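Local coordinates for protein 2-methyl-3-hydroxypyridine-5-carboxylic acid oxygenase (Mesorhizobium loti, PDB 3ALJ) that uses FAD to oxygenate 2-methyl-3-hydroxypyridine-5-carboxylic acid and probably opens its aromatic ring, as a flavin-dependent oxygenase of vitamin B6 breakdown, at residues L46-A51 with H108-L113; G52-H57 with D197-M202; A133-R138 with D164-K169; K161-D164 with K169-R172. One frame throughout, in Å; residues are numbered along the deposited sequence.

How the contacts relate
Contacts 1 and 2 sit next to each other, centres about 17 Å apart, because the loop 46-51 runs straight into strand 52-56; they touch where L109 of helix 106-119 packs on I53 and L55. Contacts 3 and 4 form a second pair, centres about 10 Å apart, built on helix 161-166 and sharing D164 and K169. The pairs lie far apart: about 37 Å separates the centres of contacts 2 and 3, on opposite sides of the chain's centre. Along the chain, contacts 1 and 2 interleave, and contacts 3 and 4 fall inside the loop that contact 2 closes. Strands 199-203 and 170-185, used by contacts 2 and 4, belong to one mixed sheet.

Contact 1: L46-A51 with H108-L113; sequences LRAFGA and HLHDAL
A48 and H110 bring the backbones closest, their CA atoms 6.3 Å apart, where the extended, irregular segment 46-51 passes over one side of helix 106-119. H110, described here in one of its two modelled conformers, carries nearly all of the contact. Its CB lies 3.6 Å from A48 CB, and that methyl also rests against the base of the imidazole, 3.7 Å from H110 CG. With CG anti to the backbone N (chi1 -165°), the ring extends from the helix along the loop, back toward R47 and L46. One ring face lies under the loop backbone: R47 O sits 3.6 Å above the ring plane, nearer its edge than its middle, and A48 N stands higher over the same face. H110 CE1 is 3.7 Å from R47 O, and L46 C lies 4.1 Å from H110 CE1. The R47 side chain leaves the backbone away from the helix, and its NH1 forms a salt bridge with E45. The ring's polar hold lies elsewhere: H110 NE2 bonds to G19 O, in the glycine-rich turn that fits the Rossmann-type pattern near the FAD, and the side chain also packs on L24. In this conformer H110 ND1 is buried without a partner in the model. The chemistry is thus van der Waals packing between loop and ring, while the bond at NE2 ties the histidine to the turn beside the cofactor.

Contact 2: G52-H57 with D197-M202; sequences GIYLWH and DNTIDM. With FAD (flavin-adenine dinucleotide), chain B.
Y54 and T199 mark the nearest approach of strands 52-56 and 199-203, yet their CA atoms are 10.4 Å apart, so side chains alone bridge the backbones. The two side chains come from opposite directions. T199 OG1 donates to Y54 OH over 2.9 Å, and the threonine methyl CG2 lies 3.3 Å from the same phenol oxygen. Y54 OH is also hydrogen-bonded to S215 OG, its stronger partner, so two hydroxyls hold the phenol. At the other end of the tyrosine, the backbone reads the edge of the flavin: Y54 N donates to FAD O4 at 2.9 Å in a nearly straight bond (168°), and FAD N3 donates back to Y54 O at 2.9 Å with a more bent angle of 152°. I53, whose CG1 is anti to the backbone N (chi1 -168°), places that atom 3.3 Å from FAD N3. One residue thus joins the pyrimidine end of the isoalloxazine to strand 199-203. Strand 52-56 pairs antiparallel with 101-105, whose I103 touches both Y54 and T199. Strand 199-203 lies between 82-86 and 211-216 in the large mixed sheet, with Y82 and L213 each touching both the tyrosine and the threonine.

Contact 3: A133-R138 with D164-K169; sequences ADPVGR and DSIGFK
I166, on the last turn of helix 161-166, packs its CG1 branch against A133 and P135 at the end of strand 130-134. From CB, CG1 points anti to the carbonyl carbon (chi1 -67°), toward the strand. CG1 packs against A133 O at 3.3 Å and has P135 CD 4.1 Å away. At the tip, CD1 meets two apolar neighbours, A133 CB and P135 CD, each at 3.9 Å, so the isoleucine methyl touches the proline ring at CD. One residue earlier, S165 OG accepts from A133 N over 3.0 Å, with a bent N-H...O angle of 145°, while K161 O of the preceding helical turn is its other firm partner. Between the two contacting residues, D134 shapes the turn: its OD1 accepts from V136 N in an Asx turn, and G137 and R138 face it in a G1 beta bulge. The helix end and the strand are therefore joined near the surface by an apolar patch and by one serine oxygen, which links the strand's amide to the helix's own backbone.

Contact 4: K161-D164 with K169-R172; sequences KVRD and KQDR
D164 and Q170 make the direct bond across this contact: Q170 NE2 donates to D164 OD1 at 3.1 Å, meeting the oxygen nearly along its C-O axis. The same amide nitrogen also bonds F168 O, which fixes which way the amide faces. D164 OD1 takes a second donor, R163 NE, at 2.9 Å. R163, bent at its third torsion (chi3 64°), grips the carboxylate side-on, its NH2 reaching D164 OD2 at 3.0 Å; both oxygens lie in the guanidinium plane, but the nitrogens approach from above the carboxylate plane. R163 NH2 also serves V158 O, and NH1 serves A289 O. A water donates to D164 OD2 (2.8 Å) and to Q170 OE1 (2.9 Å) and accepts from R172 NH1. R172 NH1 lies 3.5 Å from R163 NH2, two donors whose closeness the nearby carboxylate probably offsets; R172 NE pairs with E271. The network joins helix 161-166 to the start of strand 170-185, beside strand 267-275, whose T273 touches both arginines and whose L275 touches R163 and Q170.

Contact 1: L46-A51 with H108-L113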
loop_
_atom_site.group_PDB
_atom_site.type_symbol
_atom_site.label_atom_id
_atom_site.label_comp_id
_atom_site.label_asym_id
_atom_site.label_seq_id
_atom_site.Cartn_x
_atom_site.Cartn_y
_atom_site.Cartn_z
ATOM N N LEU A 46 -6.051 13.496 -9.143
ATOM C CA LEU A 46 -6.143 12.377 -8.165
ATOM C C LEU A 46 -5.828 11.074 -8.854
ATOM O O LEU A 46 -6.639 10.597 -9.663
ATOM C CB LEU A 46 -7.502 12.343 -7.536
ATOM C CG LEU A 46 -7.950 13.665 -6.910
ATOM C CD1 LEU A 46 -9.463 13.554 -6.562
ATOM C CD2 LEU A 46 -7.183 14.021 -5.649
ATOM N N ARG A 47 -4.649 10.519 -8.532
ATOM C CA ARG A 47 -4.150 9.299 -9.280
ATOM C C ARG A 47 -3.308 8.489 -8.296
ATOM O O ARG A 47 -2.846 8.952 -7.224
ATOM C CB ARG A 47 -3.396 9.749 -10.582
ATOM C CG ARG A 47 -2.042 10.313 -10.312
ATOM C CD ARG A 47 -1.704 11.376 -11.447
ATOM N NE ARG A 47 -0.864 10.934 -12.585
ATOM C CZ ARG A 47 -1.197 10.826 -13.897
ATOM N NH1 ARG A 47 -2.427 11.075 -14.375
ATOM N NH2 ARG A 47 -0.259 10.429 -14.756
ATOM N N ALA A 48 -3.147 7.200 -8.621
ATOM C CA ALA A 48 -2.277 6.327 -7.817
ATOM C C ALA A 48 -1.334 5.610 -8.759
ATOM O O ALA A 48 -1.811 4.891 -9.611
ATOM C CB ALA A 48 -3.150 5.232 -7.044
ATOM N N PHE A 49 -0.077 5.610 -8.402
ATOM C CA PHE A 49 0.991 4.925 -9.156
ATOM C C PHE A 49 1.312 3.589 -8.529
ATOM O O PHE A 49 1.000 3.355 -7.322
ATOM C CB PHE A 49 2.204 5.827 -9.008
ATOM C CG PHE A 49 2.071 7.068 -9.818
ATOM C CD1 PHE A 49 1.710 8.273 -9.189
ATOM C CD2 PHE A 49 2.352 7.032 -11.168
ATOM C CE1 PHE A 49 1.543 9.451 -9.910
ATOM C CE2 PHE A 49 2.233 8.224 -11.943
ATOM C CZ PHE A 49 1.835 9.449 -11.296
ATOM N N GLY A 50 1.878 2.709 -9.333
ATOM C CA GLY A 50 2.341 1.422 -8.798
ATOM C C GLY A 50 1.648 0.227 -9.474
ATOM O O GLY A 50 1.981 -0.940 -9.093
ATOM N N ALA A 51 0.723 0.516 -10.434
ATOM C CA ALA A 51 0.018 -0.605 -11.166
ATOM C C ALA A 51 -1.004 -1.424 -10.362
ATOM O O ALA A 51 -2.189 -1.255 -10.514
ATOM C CB ALA A 51 1.019 -1.526 -11.860
ATOM N N HIS A 108 -8.073 1.041 -9.233
ATOM C CA HIS A 108 -9.375 0.573 -8.724
ATOM C C HIS A 108 -9.575 0.905 -7.279
ATOM O O HIS A 108 -10.635 1.388 -6.890
ATOM C CB HIS A 108 -9.433 -0.962 -8.995
ATOM C CG HIS A 108 -10.740 -1.570 -8.604
ATOM N ND1 HIS A 108 -11.852 -1.452 -9.416
ATOM C CD2 HIS A 108 -11.081 -2.321 -7.553
ATOM C CE1 HIS A 108 -12.841 -2.140 -8.848
ATOM N NE2 HIS A 108 -12.389 -2.706 -7.738
ATOM N N LEU A 109 -8.533 0.697 -6.471
ATOM C CA LEU A 109 -8.662 0.984 -5.070
ATOM C C LEU A 109 -8.803 2.508 -4.823
ATOM O O LEU A 109 -9.642 2.976 -4.082
ATOM C CB LEU A 109 -7.465 0.409 -4.307
ATOM C CG LEU A 109 -7.347 0.757 -2.830
ATOM C CD1 LEU A 109 -8.638 0.326 -2.108
ATOM C CD2 LEU A 109 -6.131 0.143 -2.272
ATOM N N HIS A 110 -7.884 3.236 -5.509
ATOM C CA HIS A 110 -7.829 4.665 -5.278
ATOM C C HIS A 110 -9.160 5.313 -5.779
ATOM O O HIS A 110 -9.712 6.145 -5.022
ATOM C CB HIS A 110 -6.551 5.201 -5.978
ATOM C CG HIS A 110 -6.194 6.550 -5.519
ATOM N ND1 HIS A 110 -6.567 7.675 -6.197
ATOM C CD2 HIS A 110 -5.498 6.961 -4.425
ATOM C CE1 HIS A 110 -6.088 8.726 -5.562
ATOM N NE2 HIS A 110 -5.475 8.316 -4.458
ATOM N N ASP A 111 -9.739 4.856 -6.893
ATOM C CA ASP A 111 -10.961 5.472 -7.390
ATOM C C ASP A 111 -12.120 5.138 -6.463
ATOM O O ASP A 111 -12.922 6.042 -6.118
ATOM C CB ASP A 111 -11.246 5.017 -8.847
ATOM C CG ASP A 111 -10.293 5.647 -9.868
ATOM O OD1 ASP A 111 -9.324 6.423 -9.557
ATOM O OD2 ASP A 111 -10.517 5.077 -11.002
ATOM N N ALA A 112 -12.144 3.932 -5.827
ATOM C CA ALA A 112 -13.192 3.656 -4.880
ATOM C C ALA A 112 -13.138 4.544 -3.670
ATOM O O ALA A 112 -14.199 5.027 -3.228
ATOM C CB ALA A 112 -13.099 2.157 -4.453
ATOM N N LEU A 113 -11.943 4.841 -3.180
ATOM C CA LEU A 113 -11.825 5.775 -2.103
ATOM C C LEU A 113 -12.178 7.217 -2.466
ATOM O O LEU A 113 -12.842 7.865 -1.632
ATOM C CB LEU A 113 -10.386 5.680 -1.510
ATOM C CG LEU A 113 -10.069 4.300 -0.847
ATOM C CD1 LEU A 113 -8.523 4.273 -0.619
ATOM C CD2 LEU A 113 -10.761 4.171 0.466
#

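Contact 2: G52-H57 with D197-M202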
loop_
_atom_site.group_PDB
_atom_site.type_symbol
_atom_site.label_atom_id
_atom_site.label_comp_id
_atom_site.label_asym_id
_atom_site.label_seq_id
_atom_site.Cartn_x
_atom_site.Cartn_y
_atom_site.Cartn_z
ATOM N N GLY A 52 -0.498 -2.305 -9.513
ATOM C CA GLY A 52 -1.370 -3.260 -8.755
ATOM C C GLY A 52 -1.136 -3.225 -7.277
ATOM O O GLY A 52 -0.079 -2.667 -6.840
ATOM N N ILE A 53 -2.058 -3.872 -6.489
ATOM C CA ILE A 53 -1.857 -3.879 -5.074
ATOM C C ILE A 53 -2.622 -5.048 -4.506
ATOM O O ILE A 53 -3.672 -5.410 -5.000
ATOM C CB ILE A 53 -2.286 -2.524 -4.429
ATOM C CG1 ILE A 53 -1.791 -2.431 -2.952
ATOM C CG2 ILE A 53 -3.811 -2.247 -4.520
ATOM C CD1 ILE A 53 -2.040 -0.980 -2.441
ATOM N N TYR A 54 -2.018 -5.661 -3.485
ATOM C CA TYR A 54 -2.717 -6.658 -2.636
ATOM C C TYR A 54 -3.299 -6.042 -1.376
ATOM O O TYR A 54 -2.583 -5.250 -0.687
ATOM C CB TYR A 54 -1.739 -7.744 -2.166
ATOM C CG TYR A 54 -1.289 -8.731 -3.217
ATOM C CD1 TYR A 54 -0.729 -8.364 -4.453
ATOM C CD2 TYR A 54 -1.378 -10.085 -2.938
ATOM C CE1 TYR A 54 -0.351 -9.293 -5.375
ATOM C CE2 TYR A 54 -0.923 -11.073 -3.821
ATOM C CZ TYR A 54 -0.436 -10.665 -5.070
ATOM O OH TYR A 54 -0.030 -11.587 -5.987
ATOM N N LEU A 55 -4.520 -6.385 -0.981
ATOM C CA LEU A 55 -5.053 -6.090 0.338
ATOM C C LEU A 55 -5.395 -7.391 1.000
ATOM O O LEU A 55 -5.594 -8.396 0.318
ATOM C CB LEU A 55 -6.317 -5.189 0.301
ATOM C CG LEU A 55 -6.067 -3.735 -0.280
ATOM C CD1 LEU A 55 -7.392 -3.026 -0.102
ATOM C CD2 LEU A 55 -4.924 -3.049 0.533
ATOM N N TRP A 56 -5.454 -7.353 2.314
ATOM C CA TRP A 56 -5.813 -8.532 3.116
ATOM C C TRP A 56 -6.982 -8.171 3.992
ATOM O O TRP A 56 -7.459 -7.036 4.017
ATOM C CB TRP A 56 -4.648 -8.970 3.977
ATOM C CG TRP A 56 -3.348 -9.174 3.186
ATOM C CD1 TRP A 56 -2.534 -8.176 2.677
ATOM C CD2 TRP A 56 -2.737 -10.410 2.789
ATOM N NE1 TRP A 56 -1.460 -8.715 1.970
ATOM C CE2 TRP A 56 -1.571 -10.097 2.032
ATOM C CE3 TRP A 56 -3.050 -11.762 3.055
ATOM C CZ2 TRP A 56 -0.722 -11.091 1.528
ATOM C CZ3 TRP A 56 -2.225 -12.745 2.535
ATOM C CH2 TRP A 56 -1.072 -12.446 1.816
ATOM N N HIS A 57 -7.453 -9.124 4.796
ATOM C CA HIS A 57 -8.507 -8.909 5.701
ATOM C C HIS A 57 -8.445 -7.596 6.468
ATOM O O HIS A 57 -9.460 -6.920 6.552
ATOM C CB HIS A 57 -8.449 -10.114 6.742
ATOM C CG HIS A 57 -9.198 -9.908 8.032
ATOM N ND1 HIS A 57 -8.520 -9.568 9.186
ATOM C CD2 HIS A 57 -10.515 -9.954 8.345
ATOM C CE1 HIS A 57 -9.405 -9.443 10.182
ATOM N NE2 HIS A 57 -10.634 -9.670 9.701
ATOM N N ASP A 197 -5.422 -18.371 -12.797
ATOM C CA ASP A 197 -6.083 -17.487 -11.842
ATOM C C ASP A 197 -5.319 -17.332 -10.530
ATOM O O ASP A 197 -5.710 -16.505 -9.704
ATOM C CB ASP A 197 -7.525 -17.939 -11.613
ATOM C CG ASP A 197 -8.383 -17.813 -12.853
ATOM O OD1 ASP A 197 -8.134 -17.007 -13.735
ATOM O OD2 ASP A 197 -9.401 -18.592 -12.828
ATOM N N ASN A 198 -4.272 -18.130 -10.352
ATOM C CA ASN A 198 -3.540 -18.099 -9.061
ATOM C C ASN A 198 -2.672 -16.799 -9.039
ATOM O O ASN A 198 -2.212 -16.303 -10.048
ATOM C CB ASN A 198 -2.522 -19.276 -8.942
ATOM C CG ASN A 198 -3.156 -20.657 -8.794
ATOM O OD1 ASN A 198 -2.392 -21.685 -8.733
ATOM N ND2 ASN A 198 -4.432 -20.726 -8.772
ATOM N N THR A 199 -2.343 -16.403 -7.765
ATOM C CA THR A 199 -1.049 -15.684 -7.571
ATOM C C THR A 199 -0.005 -16.729 -7.741
ATOM O O THR A 199 -0.076 -17.845 -7.187
ATOM C CB THR A 199 -0.963 -15.131 -6.139
ATOM O OG1 THR A 199 -1.756 -13.938 -6.089
ATOM C CG2 THR A 199 0.507 -14.820 -5.811
ATOM N N ILE A 200 1.030 -16.389 -8.516
ATOM C CA ILE A 200 2.217 -17.255 -8.640
ATOM C C ILE A 200 3.438 -16.359 -8.477
ATOM O O ILE A 200 3.725 -15.457 -9.322
ATOM C CB ILE A 200 2.288 -17.972 -10.004
ATOM C CG1 ILE A 200 0.941 -18.640 -10.339
ATOM C CG2 ILE A 200 3.393 -19.070 -9.883
ATOM C CD1 ILE A 200 0.936 -19.219 -11.792
ATOM N N ASP A 201 4.212 -16.596 -7.414
ATOM C CA ASP A 201 5.477 -15.860 -7.178
ATOM C C ASP A 201 6.592 -16.704 -7.737
ATOM O O ASP A 201 6.929 -17.754 -7.165
ATOM C CB ASP A 201 5.637 -15.611 -5.660
ATOM C CG ASP A 201 6.749 -14.662 -5.407
ATOM O OD1 ASP A 201 7.337 -14.124 -6.395
ATOM O OD2 ASP A 201 7.073 -14.387 -4.232
ATOM N N MET A 202 7.076 -16.293 -8.918
ATOM C CA MET A 202 7.977 -17.131 -9.714
ATOM C C MET A 202 9.415 -16.685 -9.525
ATOM O O MET A 202 9.907 -15.703 -10.113
ATOM C CB MET A 202 7.634 -17.007 -11.207
ATOM C CG MET A 202 6.157 -17.290 -11.498
ATOM S SD MET A 202 5.769 -16.733 -13.159
ATOM C CE MET A 202 4.161 -17.537 -13.489
HETATM P PA FAD B . 1.173 7.596 -0.917
HETATM O O1A FAD B . 0.386 6.478 -1.526
HETATM O O2A FAD B . 2.504 7.830 -1.339
HETATM O O5B FAD B . 0.298 8.904 -1.132
HETATM C C5B FAD B . 0.780 10.216 -0.688
HETATM C C4B FAD B . -0.040 11.157 -1.546
HETATM O O4B FAD B . 0.385 12.463 -1.026
HETATM C C3B FAD B . 0.313 11.181 -2.988
HETATM O O3B FAD B . -0.869 11.217 -3.813
HETATM C C2B FAD B . 1.241 12.442 -3.122
HETATM O O2B FAD B . 1.184 13.056 -4.422
HETATM C C1B FAD B . 0.647 13.404 -2.147
HETATM N N9A FAD B . 1.589 14.294 -1.546
HETATM C C8A FAD B . 2.934 14.125 -1.305
HETATM N N7A FAD B . 3.450 15.173 -0.645
HETATM C C5A FAD B . 2.400 16.059 -0.461
HETATM C C6A FAD B . 2.300 17.265 0.229
HETATM N N6A FAD B . 3.408 17.830 0.816
HETATM N N1A FAD B . 1.099 17.847 0.243
HETATM C C2A FAD B . 0.025 17.330 -0.365
HETATM N N3A FAD B . 0.040 16.135 -1.024
HETATM C C4A FAD B . 1.250 15.510 -1.024
HETATM N N1 FAD B . 1.054 -2.026 0.116
HETATM C C2 FAD B . 0.073 -2.900 0.251
HETATM O O2 FAD B . -0.789 -2.821 1.141
HETATM N N3 FAD B . -0.017 -3.984 -0.622
HETATM C C4 FAD B . 0.886 -4.154 -1.673
HETATM O O4 FAD B . 0.664 -5.080 -2.540
HETATM C C4X FAD B . 1.913 -3.232 -1.775
HETATM N N5 FAD B . 2.936 -3.423 -2.766
HETATM C C5X FAD B . 3.996 -2.535 -2.815
HETATM C C6 FAD B . 5.067 -2.750 -3.699
HETATM C C7 FAD B . 6.086 -1.837 -3.796
HETATM C C7M FAD B . 7.247 -2.099 -4.799
HETATM C C8 FAD B . 6.115 -0.729 -2.976
HETATM C C8M FAD B . 7.265 0.303 -3.028
HETATM C C9 FAD B . 5.057 -0.504 -2.084
HETATM C C9A FAD B . 3.999 -1.439 -1.962
HETATM N N10 FAD B . 2.904 -1.252 -1.008
HETATM C C10 FAD B . 1.926 -2.168 -0.907
HETATM C "C1'" FAD B . 2.950 -0.040 -0.060
HETATM C "C2'" FAD B . 2.022 1.043 -0.593
HETATM O "O2'" FAD B . 2.412 1.382 -1.941
HETATM C "C3'" FAD B . 2.206 2.325 0.241
HETATM O "O3'" FAD B . 2.476 1.901 1.630
HETATM C "C4'" FAD B . 1.013 3.185 0.307
HETATM O "O4'" FAD B . 0.755 3.650 -1.049
HETATM C "C5'" FAD B . 1.245 4.403 1.141
HETATM O "O5'" FAD B . 0.062 5.195 1.130
HETATM P P FAD B . 0.190 6.675 1.667
HETATM O O1P FAD B . -1.143 7.265 1.481
HETATM O O2P FAD B . 0.835 6.734 3.017
HETATM O O3P FAD B . 1.263 7.374 0.680
#

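Contact 3: A133-R138 with D164-K169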
loop_
_atom_site.group_PDB
_atom_site.type_symbol
_atom_site.label_atom_id
_atom_site.label_comp_id
_atom_site.label_asym_id
_atom_site.label_seq_id
_atom_site.Cartn_x
_atom_site.Cartn_y
_atom_site.Cartn_z
ATOM N N ALA A 133 3.884 22.531 8.633
ATOM C CA ALA A 133 2.803 22.316 9.617
ATOM C C ALA A 133 3.277 22.767 10.995
ATOM O O ALA A 133 4.477 22.677 11.279
ATOM C CB ALA A 133 2.387 20.765 9.708
ATOM N N ASP A 134 2.318 23.123 11.855
ATOM C CA ASP A 134 2.712 23.585 13.189
ATOM C C ASP A 134 1.868 22.716 14.125
ATOM O O ASP A 134 0.633 22.630 13.924
ATOM C CB ASP A 134 2.314 25.063 13.327
ATOM C CG ASP A 134 2.800 25.683 14.603
ATOM O OD1 ASP A 134 2.750 25.069 15.690
ATOM O OD2 ASP A 134 3.299 26.819 14.585
ATOM N N PRO A 135 2.504 22.075 15.122
ATOM C CA PRO A 135 1.758 21.316 16.144
ATOM C C PRO A 135 0.619 22.031 16.851
ATOM O O PRO A 135 -0.284 21.404 17.381
ATOM C CB PRO A 135 2.804 21.019 17.199
ATOM C CG PRO A 135 4.113 20.909 16.457
ATOM C CD PRO A 135 3.968 21.912 15.275
ATOM N N VAL A 136 0.597 23.369 16.807
ATOM C CA VAL A 136 -0.567 24.001 17.459
ATOM C C VAL A 136 -1.811 23.953 16.623
ATOM O O VAL A 136 -2.905 24.344 17.062
ATOM C CB VAL A 136 -0.389 25.484 17.943
ATOM C CG1 VAL A 136 0.890 25.646 18.672
ATOM C CG2 VAL A 136 -0.609 26.491 16.790
ATOM N N GLY A 137 -1.726 23.376 15.383
ATOM C CA GLY A 137 -2.899 23.167 14.531
ATOM C C GLY A 137 -2.947 24.106 13.332
ATOM O O GLY A 137 -3.977 24.699 12.977
ATOM N N ARG A 138 -1.799 24.241 12.658
ATOM C CA ARG A 138 -1.737 25.089 11.460
ATOM C C ARG A 138 -0.994 24.354 10.332
ATOM O O ARG A 138 -0.103 23.531 10.544
ATOM C CB ARG A 138 -1.042 26.450 11.740
ATOM C CG ARG A 138 -1.945 27.322 12.675
ATOM C CD ARG A 138 -1.701 28.831 12.524
ATOM N NE ARG A 138 -0.309 29.128 12.805
ATOM C CZ ARG A 138 0.128 29.547 13.992
ATOM N NH1 ARG A 138 -0.732 29.756 15.014
ATOM N NH2 ARG A 138 1.432 29.770 14.158
ATOM N N ASP A 164 8.679 16.714 7.806
ATOM C CA ASP A 164 10.035 17.292 7.857
ATOM C C ASP A 164 10.013 18.773 8.203
ATOM O O ASP A 164 11.079 19.275 8.677
ATOM C CB ASP A 164 10.706 17.015 6.546
ATOM C CG ASP A 164 11.108 15.479 6.419
ATOM O OD1 ASP A 164 11.207 14.805 7.472
ATOM O OD2 ASP A 164 11.363 15.072 5.306
ATOM N N SER A 165 8.904 19.460 8.008
ATOM C CA SER A 165 8.884 20.902 8.512
ATOM C C SER A 165 8.900 20.997 9.968
ATOM O O SER A 165 9.485 21.964 10.523
ATOM C CB SER A 165 7.619 21.620 7.999
ATOM O OG SER A 165 6.419 21.026 8.504
ATOM N N ILE A 166 8.375 20.022 10.679
ATOM C CA ILE A 166 8.385 19.989 12.126
ATOM C C ILE A 166 9.681 19.381 12.626
ATOM O O ILE A 166 10.246 19.890 13.660
ATOM C CB ILE A 166 7.139 19.167 12.636
ATOM C CG1 ILE A 166 5.903 19.934 12.302
ATOM C CG2 ILE A 166 7.257 18.814 14.168
ATOM C CD1 ILE A 166 4.583 19.167 12.508
ATOM N N GLY A 167 10.165 18.305 11.999
ATOM C CA GLY A 167 11.395 17.708 12.436
ATOM C C GLY A 167 11.128 16.512 13.270
ATOM O O GLY A 167 10.751 16.654 14.467
ATOM N N PHE A 168 11.200 15.317 12.650
ATOM C CA PHE A 168 11.099 14.095 13.448
ATOM C C PHE A 168 12.296 13.255 13.251
ATOM O O PHE A 168 12.825 13.076 12.089
ATOM C CB PHE A 168 9.887 13.248 12.880
ATOM C CG PHE A 168 8.588 13.706 13.318
ATOM C CD1 PHE A 168 8.039 14.855 12.707
ATOM C CD2 PHE A 168 7.847 13.004 14.316
ATOM C CE1 PHE A 168 6.695 15.314 13.088
ATOM C CE2 PHE A 168 6.551 13.425 14.701
ATOM C CZ PHE A 168 5.961 14.615 14.123
ATOM N N LYS A 169 12.884 12.799 14.345
ATOM C CA LYS A 169 14.072 11.960 14.286
ATOM C C LYS A 169 13.612 10.672 13.523
ATOM O O LYS A 169 12.591 10.054 13.831
ATOM C CB LYS A 169 14.484 11.614 15.776
ATOM C CG LYS A 169 15.687 10.735 15.891
ATOM C CD LYS A 169 15.986 10.625 17.463
ATOM C CE LYS A 169 17.059 9.554 17.829
ATOM N NZ LYS A 169 16.545 8.135 17.617
#

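Contact 4: K161-D164 with K169-R172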
loop_
_atom_site.group_PDB
_atom_site.type_symbol
_atom_site.label_atom_id
_atom_site.label_comp_id
_atom_site.label_asym_id
_atom_site.label_seq_id
_atom_site.Cartn_x
_atom_site.Cartn_y
_atom_site.Cartn_z
ATOM N N LYS A 161 6.332 16.513 3.935
ATOM C CA LYS A 161 6.733 17.844 4.398
ATOM C C LYS A 161 6.059 18.232 5.666
ATOM O O LYS A 161 6.598 19.064 6.423
ATOM C CB LYS A 161 6.484 18.904 3.266
ATOM C CG LYS A 161 7.570 18.819 2.137
ATOM C CD LYS A 161 7.289 19.889 1.037
ATOM C CE LYS A 161 8.326 19.709 -0.034
ATOM N NZ LYS A 161 8.079 20.858 -0.959
ATOM N N VAL A 162 4.867 17.682 5.957
ATOM C CA VAL A 162 4.325 17.874 7.261
ATOM C C VAL A 162 5.332 17.338 8.305
ATOM O O VAL A 162 5.626 18.032 9.310
ATOM C CB VAL A 162 2.916 17.195 7.355
ATOM C CG1 VAL A 162 2.386 17.128 8.827
ATOM C CG2 VAL A 162 1.901 17.858 6.363
ATOM N N ARG A 163 5.883 16.131 8.101
ATOM C CA ARG A 163 6.858 15.601 8.992
ATOM C C ARG A 163 8.153 16.415 8.994
ATOM O O ARG A 163 8.584 16.845 10.087
ATOM C CB ARG A 163 7.205 14.207 8.466
ATOM C CG ARG A 163 8.320 13.487 9.295
ATOM C CD ARG A 163 8.799 12.250 8.583
ATOM N NE ARG A 163 9.439 12.572 7.312
ATOM C CZ ARG A 163 9.400 11.861 6.212
ATOM N NH1 ARG A 163 8.726 10.737 6.093
ATOM N NH2 ARG A 163 10.117 12.303 5.183
ATOM N N ASP A 164 8.679 16.714 7.806
ATOM C CA ASP A 164 10.035 17.292 7.857
ATOM C C ASP A 164 10.013 18.773 8.203
ATOM O O ASP A 164 11.079 19.275 8.677
ATOM C CB ASP A 164 10.706 17.015 6.546
ATOM C CG ASP A 164 11.108 15.479 6.419
ATOM O OD1 ASP A 164 11.207 14.805 7.472
ATOM O OD2 ASP A 164 11.363 15.072 5.306
ATOM N N LYS A 169 12.884 12.799 14.345
ATOM C CA LYS A 169 14.072 11.960 14.286
ATOM C C LYS A 169 13.612 10.672 13.523
ATOM O O LYS A 169 12.591 10.054 13.831
ATOM C CB LYS A 169 14.484 11.614 15.776
ATOM C CG LYS A 169 15.687 10.735 15.891
ATOM C CD LYS A 169 15.986 10.625 17.463
ATOM C CE LYS A 169 17.059 9.554 17.829
ATOM N NZ LYS A 169 16.545 8.135 17.617
ATOM N N GLN A 170 14.479 10.253 12.646
ATOM C CA GLN A 170 14.051 9.196 11.653
ATOM C C GLN A 170 15.270 8.515 11.055
ATOM O O GLN A 170 16.380 9.091 10.963
ATOM C CB GLN A 170 13.275 9.886 10.541
ATOM C CG GLN A 170 14.142 10.889 9.728
ATOM C CD GLN A 170 13.357 11.721 8.720
ATOM O OE1 GLN A 170 13.434 11.472 7.536
ATOM N NE2 GLN A 170 12.542 12.580 9.218
ATOM N N ASP A 171 14.996 7.311 10.549
ATOM C CA ASP A 171 15.884 6.699 9.536
ATOM C C ASP A 171 15.108 6.460 8.238
ATOM O O ASP A 171 13.985 5.878 8.323
ATOM C CB ASP A 171 16.503 5.374 9.985
ATOM C CG ASP A 171 17.550 5.567 11.085
ATOM O OD1 ASP A 171 18.509 6.414 10.944
ATOM O OD2 ASP A 171 17.444 4.832 12.108
ATOM N N ARG A 172 15.623 7.002 7.168
ATOM C CA ARG A 172 14.974 6.856 5.845
ATOM C C ARG A 172 15.996 6.169 4.990
ATOM O O ARG A 172 17.212 6.458 5.028
ATOM C CB ARG A 172 14.521 8.248 5.429
ATOM C CG ARG A 172 13.800 8.347 4.090
ATOM C CD ARG A 172 13.109 9.744 3.927
ATOM N NE ARG A 172 12.632 9.705 2.622
ATOM C CZ ARG A 172 12.285 10.761 1.974
ATOM N NH1 ARG A 172 12.467 11.971 2.633
ATOM N NH2 ARG A 172 11.878 10.727 0.754
HETATM O O HOH W 1 13.434 13.189 5.229
#